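PDB 2O8R: polyphosphate kinase from Porphyromonas gingivalis, which probably catalyses the reversible transfer of the terminal phosphate of ATP to a growing polyphosphate chain, with magnesium as cofactor. Local coordinates for residues A[544-549]-A[573-578]; A[6-11]-A[551-556]. The protein carries 3 engineered substitutions. All coordinates share one frame; numbering follows the deposited sequence.

Interaction 1. Residues A[544-549]-A[573-578]; sequences NGLQDK and CCLVPD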
ATOM      1  N   ASN A 544      19.076  -0.068 -22.776  1.00 36.08           N
ATOM      2  CA  ASN A 544      17.636  -0.070 -22.890  1.00 52.64           C
ATOM      3  C   ASN A 544      17.241   0.791 -24.069  1.00 48.43           C
ATOM      4  O   ASN A 544      16.280   0.489 -24.770  1.00 53.67           O
ATOM      5  CB  ASN A 544      16.968   0.433 -21.603  1.00 44.64           C
ATOM      6  CG  ASN A 544      17.150  -0.520 -20.429  1.00 60.31           C
ATOM      7  OD1 ASN A 544      17.949  -0.266 -19.530  1.00 61.23           O
ATOM      8  ND2 ASN A 544      16.403  -1.614 -20.429  1.00 54.81           N
ATOM      9  N   GLY A 545      18.007   1.850 -24.307  1.00 48.27           N
ATOM     10  CA  GLY A 545      17.679   2.781 -25.376  1.00 47.57           C
ATOM     11  C   GLY A 545      18.857   3.459 -26.036  1.00 46.46           C
ATOM     12  O   GLY A 545      19.822   3.831 -25.372  1.00 31.18           O
ATOM     13  N   LEU A 546      18.758   3.609 -27.357  1.00 51.11           N
ATOM     14  CA  LEU A 546      19.691   4.386 -28.160  1.00 40.09           C
ATOM     15  C   LEU A 546      18.920   5.357 -29.061  1.00 62.25           C
ATOM     16  O   LEU A 546      18.150   4.956 -29.941  1.00 65.31           O
ATOM     17  CB  LEU A 546      20.580   3.469 -28.994  1.00 47.40           C
ATOM     18  CG  LEU A 546      21.568   4.196 -29.903  1.00 51.24           C
ATOM     19  CD1 LEU A 546      22.447   5.109 -29.088  1.00 52.73           C
ATOM     20  CD2 LEU A 546      22.398   3.199 -30.695  1.00 44.96           C
ATOM     21  N   GLN A 547      19.137   6.643 -28.841  1.00 54.54           N
ATOM     22  CA  GLN A 547      18.313   7.643 -29.480  1.00 58.19           C
ATOM     23  C   GLN A 547      19.112   8.918 -29.769  1.00 65.32           C
ATOM     24  O   GLN A 547      18.723   9.711 -30.628  1.00 73.35           O
ATOM     25  CB  GLN A 547      17.099   7.914 -28.575  1.00 67.46           C
ATOM     26  CG  GLN A 547      16.040   8.852 -29.114  1.00 79.98           C
ATOM     27  CD  GLN A 547      16.274  10.291 -28.714  1.00 85.38           C
ATOM     28  OE1 GLN A 547      17.172  10.594 -27.925  1.00 78.10           O
ATOM     29  NE2 GLN A 547      15.464  11.190 -29.258  1.00 99.86           N
ATOM     30  N   ASP A 548      20.227   9.116 -29.067  1.00 59.39           N
ATOM     31  CA  ASP A 548      21.003  10.341 -29.228  1.00 67.57           C
ATOM     32  C   ASP A 548      21.649  10.476 -30.595  1.00 72.07           C
ATOM     33  O   ASP A 548      22.562   9.721 -30.925  1.00 74.01           O
ATOM     34  CB  ASP A 548      22.085  10.467 -28.165  1.00 62.30           C
ATOM     35  CG  ASP A 548      22.855  11.772 -28.291  1.00 79.06           C
ATOM     36  OD1 ASP A 548      22.313  12.825 -27.888  1.00105.62           O
ATOM     37  OD2 ASP A 548      23.990  11.756 -28.808  1.00 70.41           O
ATOM     38  N   LYS A 549      21.200  11.472 -31.362  1.00 81.02           N
ATOM     39  CA  LYS A 549      21.692  11.713 -32.728  1.00 79.30           C
ATOM     40  C   LYS A 549      23.209  11.770 -32.842  1.00 69.26           C
ATOM     41  O   LYS A 549      23.771  11.265 -33.811  1.00 73.16           O
ATOM     42  CB  LYS A 549      21.106  12.999 -33.314  1.00 81.30           C
ATOM     43  CG  LYS A 549      19.725  12.868 -33.918  1.00 87.27           C
ATOM     44  CD  LYS A 549      19.321  14.191 -34.554  1.00104.55           C
ATOM     45  CE  LYS A 549      17.820  14.313 -34.767  1.00102.92           C
ATOM     46  NZ  LYS A 549      17.061  14.590 -33.508  1.00 94.45           N
ATOM     47  N   CYS A 573      15.404   2.227 -30.415  1.00 55.13           N
ATOM     48  CA  CYS A 573      16.620   2.357 -31.182  1.00 58.57           C
ATOM     49  C   CYS A 573      16.390   3.168 -32.456  1.00 57.05           C
ATOM     50  O   CYS A 573      15.546   2.816 -33.270  1.00 61.39           O
ATOM     51  CB  CYS A 573      17.165   0.988 -31.531  1.00 72.85           C
ATOM     52  SG  CYS A 573      18.817   1.068 -32.196  1.00 63.95           S
ATOM     53  N   CYS A 574      17.146   4.249 -32.623  1.00 58.34           N
ATOM     54  CA  CYS A 574      16.957   5.160 -33.761  1.00 64.46           C
ATOM     55  C   CYS A 574      18.030   5.002 -34.801  1.00 63.01           C
ATOM     56  O   CYS A 574      17.965   5.621 -35.856  1.00 80.71           O
ATOM     57  CB  CYS A 574      16.947   6.612 -33.307  1.00 61.17           C
ATOM     58  SG  CYS A 574      15.579   7.039 -32.230  1.00 61.39           S
ATOM     59  N   LEU A 575      19.034   4.201 -34.486  1.00 62.12           N
ATOM     60  CA  LEU A 575      20.024   3.812 -35.464  1.00 60.39           C
ATOM     61  C   LEU A 575      19.350   2.809 -36.380  1.00 57.27           C
ATOM     62  O   LEU A 575      18.731   1.869 -35.910  1.00 56.12           O
ATOM     63  CB  LEU A 575      21.228   3.186 -34.774  1.00 45.24           C
ATOM     64  CG  LEU A 575      22.430   2.790 -35.623  1.00 51.61           C
ATOM     65  CD1 LEU A 575      23.709   3.019 -34.844  1.00 50.72           C
ATOM     66  CD2 LEU A 575      22.331   1.342 -36.071  1.00 34.52           C
ATOM     67  N   VAL A 576      19.458   3.026 -37.685  1.00 67.02           N
ATOM     68  CA  VAL A 576      18.821   2.146 -38.651  1.00 62.66           C
ATOM     69  C   VAL A 576      19.802   1.165 -39.277  1.00 67.86           C
ATOM     70  O   VAL A 576      20.781   1.564 -39.914  1.00 66.29           O
ATOM     71  CB  VAL A 576      17.919   2.928 -39.668  1.00 73.83           C
ATOM     72  CG1 VAL A 576      18.405   4.328 -39.863  1.00 57.92           C
ATOM     73  CG2 VAL A 576      17.722   2.177 -40.982  1.00 44.14           C
ATOM     74  N   PRO A 577      19.553  -0.134 -39.063  1.00 69.34           N
ATOM     75  CA  PRO A 577      20.479  -1.175 -39.480  1.00 66.11           C
ATOM     76  C   PRO A 577      20.314  -1.518 -40.952  1.00 75.82           C
ATOM     77  O   PRO A 577      19.369  -1.046 -41.595  1.00 75.20           O
ATOM     78  CB  PRO A 577      20.066  -2.361 -38.616  1.00 42.11           C
ATOM     79  CG  PRO A 577      18.607  -2.175 -38.414  1.00 64.74           C
ATOM     80  CD  PRO A 577      18.351  -0.691 -38.413  1.00 55.93           C
ATOM     81  N   ASP A 578      21.233  -2.338 -41.460  1.00 77.68           N
ATOM     82  CA  ASP A 578      21.200  -2.840 -42.833  1.00 73.06           C
ATOM     83  C   ASP A 578      21.221  -1.703 -43.841  1.00 74.84           C
ATOM     84  O   ASP A 578      20.456  -1.689 -44.801  1.00 82.04           O
ATOM     85  CB  ASP A 578      19.973  -3.724 -43.063  1.00 81.52           C
ATOM     86  CG  ASP A 578      19.864  -4.854 -42.062  1.00 79.97           C
ATOM     87  OD1 ASP A 578      20.902  -5.256 -41.490  1.00 91.87           O
ATOM     88  OD2 ASP A 578      18.729  -5.344 -41.860  1.00 83.38           O
TER

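Interaction 2. Residues A[6-11]-A[551-556]; sequences SAYPFF and VITQLY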
ATOM      1  N   SER A   6      25.561  14.700 -40.946  1.00 94.93           N
ATOM      2  CA  SER A   6      25.472  14.622 -42.438  1.00104.89           C
ATOM      3  C   SER A   6      24.208  13.904 -42.934  1.00105.33           C
ATOM      4  O   SER A   6      23.142  13.987 -42.306  1.00105.98           O
ATOM      5  CB  SER A   6      26.728  13.959 -43.019  1.00108.54           C
ATOM      6  OG  SER A   6      26.718  13.994 -44.435  1.00104.01           O
ATOM      7  N   ALA A   7      24.348  13.191 -44.054  1.00 91.22           N
ATOM      8  CA  ALA A   7      23.221  12.585 -44.773  1.00 92.66           C
ATOM      9  C   ALA A   7      22.732  11.283 -44.143  1.00 85.61           C
ATOM     10  O   ALA A   7      22.343  10.346 -44.857  1.00 87.12           O
ATOM     11  CB  ALA A   7      23.599  12.355 -46.254  1.00 88.97           C
ATOM     12  N   TYR A   8      22.730  11.235 -42.811  1.00 71.84           N
ATOM     13  CA  TYR A   8      22.476   9.990 -42.077  1.00 66.90           C
ATOM     14  C   TYR A   8      21.011   9.686 -41.780  1.00 57.01           C
ATOM     15  O   TYR A   8      20.256  10.561 -41.358  1.00 60.30           O
ATOM     16  CB  TYR A   8      23.279   9.971 -40.786  1.00 52.18           C
ATOM     17  CG  TYR A   8      24.752   9.783 -41.016  1.00 62.70           C
ATOM     18  CD1 TYR A   8      25.266   8.540 -41.378  1.00 61.26           C
ATOM     19  CD2 TYR A   8      25.640  10.843 -40.864  1.00 55.80           C
ATOM     20  CE1 TYR A   8      26.631   8.361 -41.579  1.00 66.19           C
ATOM     21  CE2 TYR A   8      27.007  10.673 -41.058  1.00 49.87           C
ATOM     22  CZ  TYR A   8      27.497   9.432 -41.420  1.00 67.13           C
ATOM     23  OH  TYR A   8      28.853   9.263 -41.628  1.00 60.47           O
ATOM     24  N   PRO A   9      20.618   8.421 -41.955  1.00 42.28           N
ATOM     25  CA  PRO A   9      19.262   7.970 -41.654  1.00 51.99           C
ATOM     26  C   PRO A   9      19.028   7.774 -40.147  1.00 52.56           C
ATOM     27  O   PRO A   9      19.959   7.409 -39.415  1.00 53.25           O
ATOM     28  CB  PRO A   9      19.192   6.625 -42.369  1.00 42.24           C
ATOM     29  CG  PRO A   9      20.589   6.097 -42.289  1.00 53.36           C
ATOM     30  CD  PRO A   9      21.480   7.314 -42.411  1.00 63.70           C
ATOM     31  N   PHE A  10      17.799   8.039 -39.700  1.00 60.97           N
ATOM     32  CA  PHE A  10      17.380   7.817 -38.308  1.00 59.74           C
ATOM     33  C   PHE A  10      15.917   7.409 -38.237  1.00 55.87           C
ATOM     34  O   PHE A  10      15.066   8.065 -38.841  1.00 64.90           O
ATOM     35  CB  PHE A  10      17.529   9.087 -37.469  1.00 45.58           C
ATOM     36  CG  PHE A  10      18.933   9.606 -37.365  1.00 61.19           C
ATOM     37  CD1 PHE A  10      19.809   9.099 -36.421  1.00 73.90           C
ATOM     38  CD2 PHE A  10      19.366  10.627 -38.192  1.00 70.53           C
ATOM     39  CE1 PHE A  10      21.099   9.590 -36.310  1.00 71.76           C
ATOM     40  CE2 PHE A  10      20.656  11.120 -38.091  1.00 69.38           C
ATOM     41  CZ  PHE A  10      21.521  10.606 -37.140  1.00 52.95           C
ATOM     42  N   PHE A  11      15.612   6.354 -37.487  1.00 60.61           N
ATOM     43  CA  PHE A  11      14.220   6.017 -37.204  1.00 48.05           C
ATOM     44  C   PHE A  11      13.652   7.108 -36.340  1.00 45.43           C
ATOM     45  O   PHE A  11      14.385   7.700 -35.548  1.00 53.67           O
ATOM     46  CB  PHE A  11      14.118   4.733 -36.405  1.00 54.43           C
ATOM     47  CG  PHE A  11      14.456   3.508 -37.174  1.00 63.41           C
ATOM     48  CD1 PHE A  11      13.869   3.262 -38.407  1.00 40.02           C
ATOM     49  CD2 PHE A  11      15.342   2.574 -36.641  1.00 60.66           C
ATOM     50  CE1 PHE A  11      14.184   2.106 -39.111  1.00 67.84           C
ATOM     51  CE2 PHE A  11      15.656   1.415 -37.325  1.00 50.63           C
ATOM     52  CZ  PHE A  11      15.080   1.175 -38.571  1.00 57.01           C
ATOM     53  N   VAL A 551      25.780  10.471 -30.764  1.00 72.47           N
ATOM     54  CA  VAL A 551      26.457   9.197 -30.561  1.00 64.74           C
ATOM     55  C   VAL A 551      26.114   8.232 -31.693  1.00 59.99           C
ATOM     56  O   VAL A 551      26.965   7.465 -32.131  1.00 59.51           O
ATOM     57  CB  VAL A 551      26.120   8.551 -29.202  1.00 55.91           C
ATOM     58  CG1 VAL A 551      27.148   7.522 -28.873  1.00 65.32           C
ATOM     59  CG2 VAL A 551      26.130   9.574 -28.128  1.00 68.33           C
ATOM     60  N   ILE A 552      24.877   8.284 -32.173  1.00 45.40           N
ATOM     61  CA  ILE A 552      24.479   7.428 -33.272  1.00 53.20           C
ATOM     62  C   ILE A 552      25.324   7.760 -34.503  1.00 65.38           C
ATOM     63  O   ILE A 552      25.817   6.861 -35.191  1.00 63.71           O
ATOM     64  CB  ILE A 552      22.968   7.511 -33.554  1.00 51.05           C
ATOM     65  CG1 ILE A 552      22.189   6.944 -32.360  1.00 54.98           C
ATOM     66  CG2 ILE A 552      22.617   6.709 -34.786  1.00 45.17           C
ATOM     67  CD1 ILE A 552      20.686   6.902 -32.540  1.00 51.03           C
ATOM     68  N   THR A 553      25.553   9.047 -34.735  1.00 63.11           N
ATOM     69  CA  THR A 553      26.347   9.478 -35.885  1.00 63.65           C
ATOM     70  C   THR A 553      27.792   8.976 -35.788  1.00 55.53           C
ATOM     71  O   THR A 553      28.368   8.525 -36.776  1.00 67.71           O
ATOM     72  CB  THR A 553      26.307  11.015 -36.075  1.00 64.49           C
ATOM     73  OG1 THR A 553      24.947  11.476 -36.058  1.00 61.87           O
ATOM     74  CG2 THR A 553      26.915  11.393 -37.390  1.00 41.11           C
ATOM     75  N   GLN A 554      28.357   9.033 -34.588  1.00 60.18           N
ATOM     76  CA  GLN A 554      29.679   8.469 -34.325  1.00 67.83           C
ATOM     77  C   GLN A 554      29.713   6.969 -34.633  1.00 72.59           C
ATOM     78  O   GLN A 554      30.686   6.459 -35.192  1.00 72.57           O
ATOM     79  CB  GLN A 554      30.084   8.729 -32.870  1.00 48.87           C
ATOM     80  CG  GLN A 554      29.843  10.171 -32.449  1.00 78.34           C
ATOM     81  CD  GLN A 554      30.362  10.505 -31.064  1.00 79.86           C
ATOM     82  OE1 GLN A 554      31.120   9.744 -30.466  1.00 90.84           O
ATOM     83  NE2 GLN A 554      29.964  11.665 -30.554  1.00 94.26           N
ATOM     84  N   LEU A 555      28.636   6.273 -34.280  1.00 72.21           N
ATOM     85  CA  LEU A 555      28.557   4.843 -34.504  1.00 74.18           C
ATOM     86  C   LEU A 555      28.548   4.552 -35.992  1.00 73.34           C
ATOM     87  O   LEU A 555      29.273   3.667 -36.456  1.00 72.23           O
ATOM     88  CB  LEU A 555      27.322   4.256 -33.828  1.00 66.90           C
ATOM     89  CG  LEU A 555      27.297   4.333 -32.303  1.00 63.02           C
ATOM     90  CD1 LEU A 555      25.922   3.935 -31.783  1.00 66.39           C
ATOM     91  CD2 LEU A 555      28.399   3.479 -31.679  1.00 56.87           C
ATOM     92  N   TYR A 556      27.739   5.315 -36.726  1.00 63.99           N
ATOM     93  CA  TYR A 556      27.683   5.239 -38.183  1.00 62.55           C
ATOM     94  C   TYR A 556      29.060   5.474 -38.801  1.00 74.60           C
ATOM     95  O   TYR A 556      29.473   4.752 -39.719  1.00 67.35           O
ATOM     96  CB  TYR A 556      26.733   6.289 -38.734  1.00 60.45           C
ATOM     97  CG  TYR A 556      25.260   5.964 -38.631  1.00 70.07           C
ATOM     98  CD1 TYR A 556      24.779   4.693 -38.932  1.00 57.57           C
ATOM     99  CD2 TYR A 556      24.337   6.949 -38.270  1.00 52.28           C
ATOM    100  CE1 TYR A 556      23.418   4.407 -38.857  1.00 60.67           C
ATOM    101  CE2 TYR A 556      22.982   6.675 -38.211  1.00 64.96           C
ATOM    102  CZ  TYR A 556      22.534   5.406 -38.497  1.00 62.72           C
ATOM    103  OH  TYR A 556      21.198   5.146 -38.419  1.00 65.40           O
TER

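Interaction 1. Residues A[544-549]-A[573-578]
With CG of Q547 anti to its backbone N (chi1 -175°) and SG of C574 beside its own backbone N (chi1 -64°), the aliphatic part of the glutamine meets the cysteine sulfur. Q547 CG approaches C574 SG to 3.6 Å, and Q547 CB lies 4.1 Å from that same SG. The glutamine chain then bends at chi2 and carries its amide away from the contact, where OE1 accepts a hydrogen bond from the backbone N of K620. Glutamine suits this place because its methylenes pack against sulfur while its amide still reaches a polar partner; cysteine offers a small, polarisable atom that fits close to the backbone. Beside this pair the main chains form a single beta bridge between L546 and C573. C574 N donates to L546 O at 2.9 Å, with an N-H...O angle of 142°, the donor tilted somewhat out of the carbonyl plane. The same oxygen receives a CA-H...O contact from C573 CA at 3.3 Å, so it faces two successive residues of the 573-578 loop, one of them through a hydrogen bond. In the second phospholipase-D-like domain, the adjacent parallel strands 538-543 and 564-569 are connected through helix 549-560 in a beta-alpha-beta crossover. Both segments follow the C-terminal ends of these strands, and the bridge, along with backbone bonds such as that between N544 and G571, extends their pairing into the loops. L546 adds the apolar part: its CD2 lies 4.2 Å from L575 CB, and its CB is 4.4 Å from C573 SG. The branched leucine also packs on I552 and L555 of the crossover helix, a buried setting that favours a purely hydrocarbon side chain. From helix 13-29, R13 touches the side chains of both Q547 and C574.

Interaction 2. Residues A[6-11]-A[551-556]
The rings of Y8 and Y556 lie almost parallel, their planes 2° apart, but are slid so far that they barely overlap, with centroids 5.2 Å apart. The tyrosines run past each other in opposite directions, bringing Y8 CE1 to 3.5 Å from Y556 CB. F10 completes the aromatic cluster in an offset edge-to-face pair: the edge of Y556 is turned toward the F10 face, with planes at 65°. At the edge of the F10 ring lies T553 OG1, near the ring plane and 3.7 Å from CZ; this hydroxyl is bonded to K549 O. T553 CG2, anti to its backbone N, meets Y8 CE2 at 3.7 Å, so threonine's two branches serve two different rings. Residues 8-11, extended but not paired as a strand, lie across helix 549-560 of the second phospholipase-D-like domain, I552, T553 and Y556 lining one helical surface. Here I552 CG2 comes to 3.6 Å from F10 CE1. Tyrosine at 556 combines packing with polarity: OH donates a weak hydrogen bond to P9 O at 2.8 Å and is also bonded to V576 N. The other tyrosine hydroxyl, of Y8, is hydrogen-bonded to E560 OE1.

From the N terminus, residues 6-11 lead into helix 13-29, and the chain runs through the N-terminal, middle and first C-terminal domains and into the second before residues 551-556 come back beside them. Interaction 2 therefore closes a loop of 539 intervening residues and ties the start of the chain to the second phospholipase-D-like domain. Interaction 1 is local to that domain, with 23 residues between 544-549 and 573-578. The two cross, because 551-556 falls within the shorter loop while 6-11 precedes it. They also touch: F11 N probably bonds to C574 O, and Y556 reaches the 573-578 loop from the helix, so the N-terminal segment meets both the crossover helix and the loop after strand 564-569.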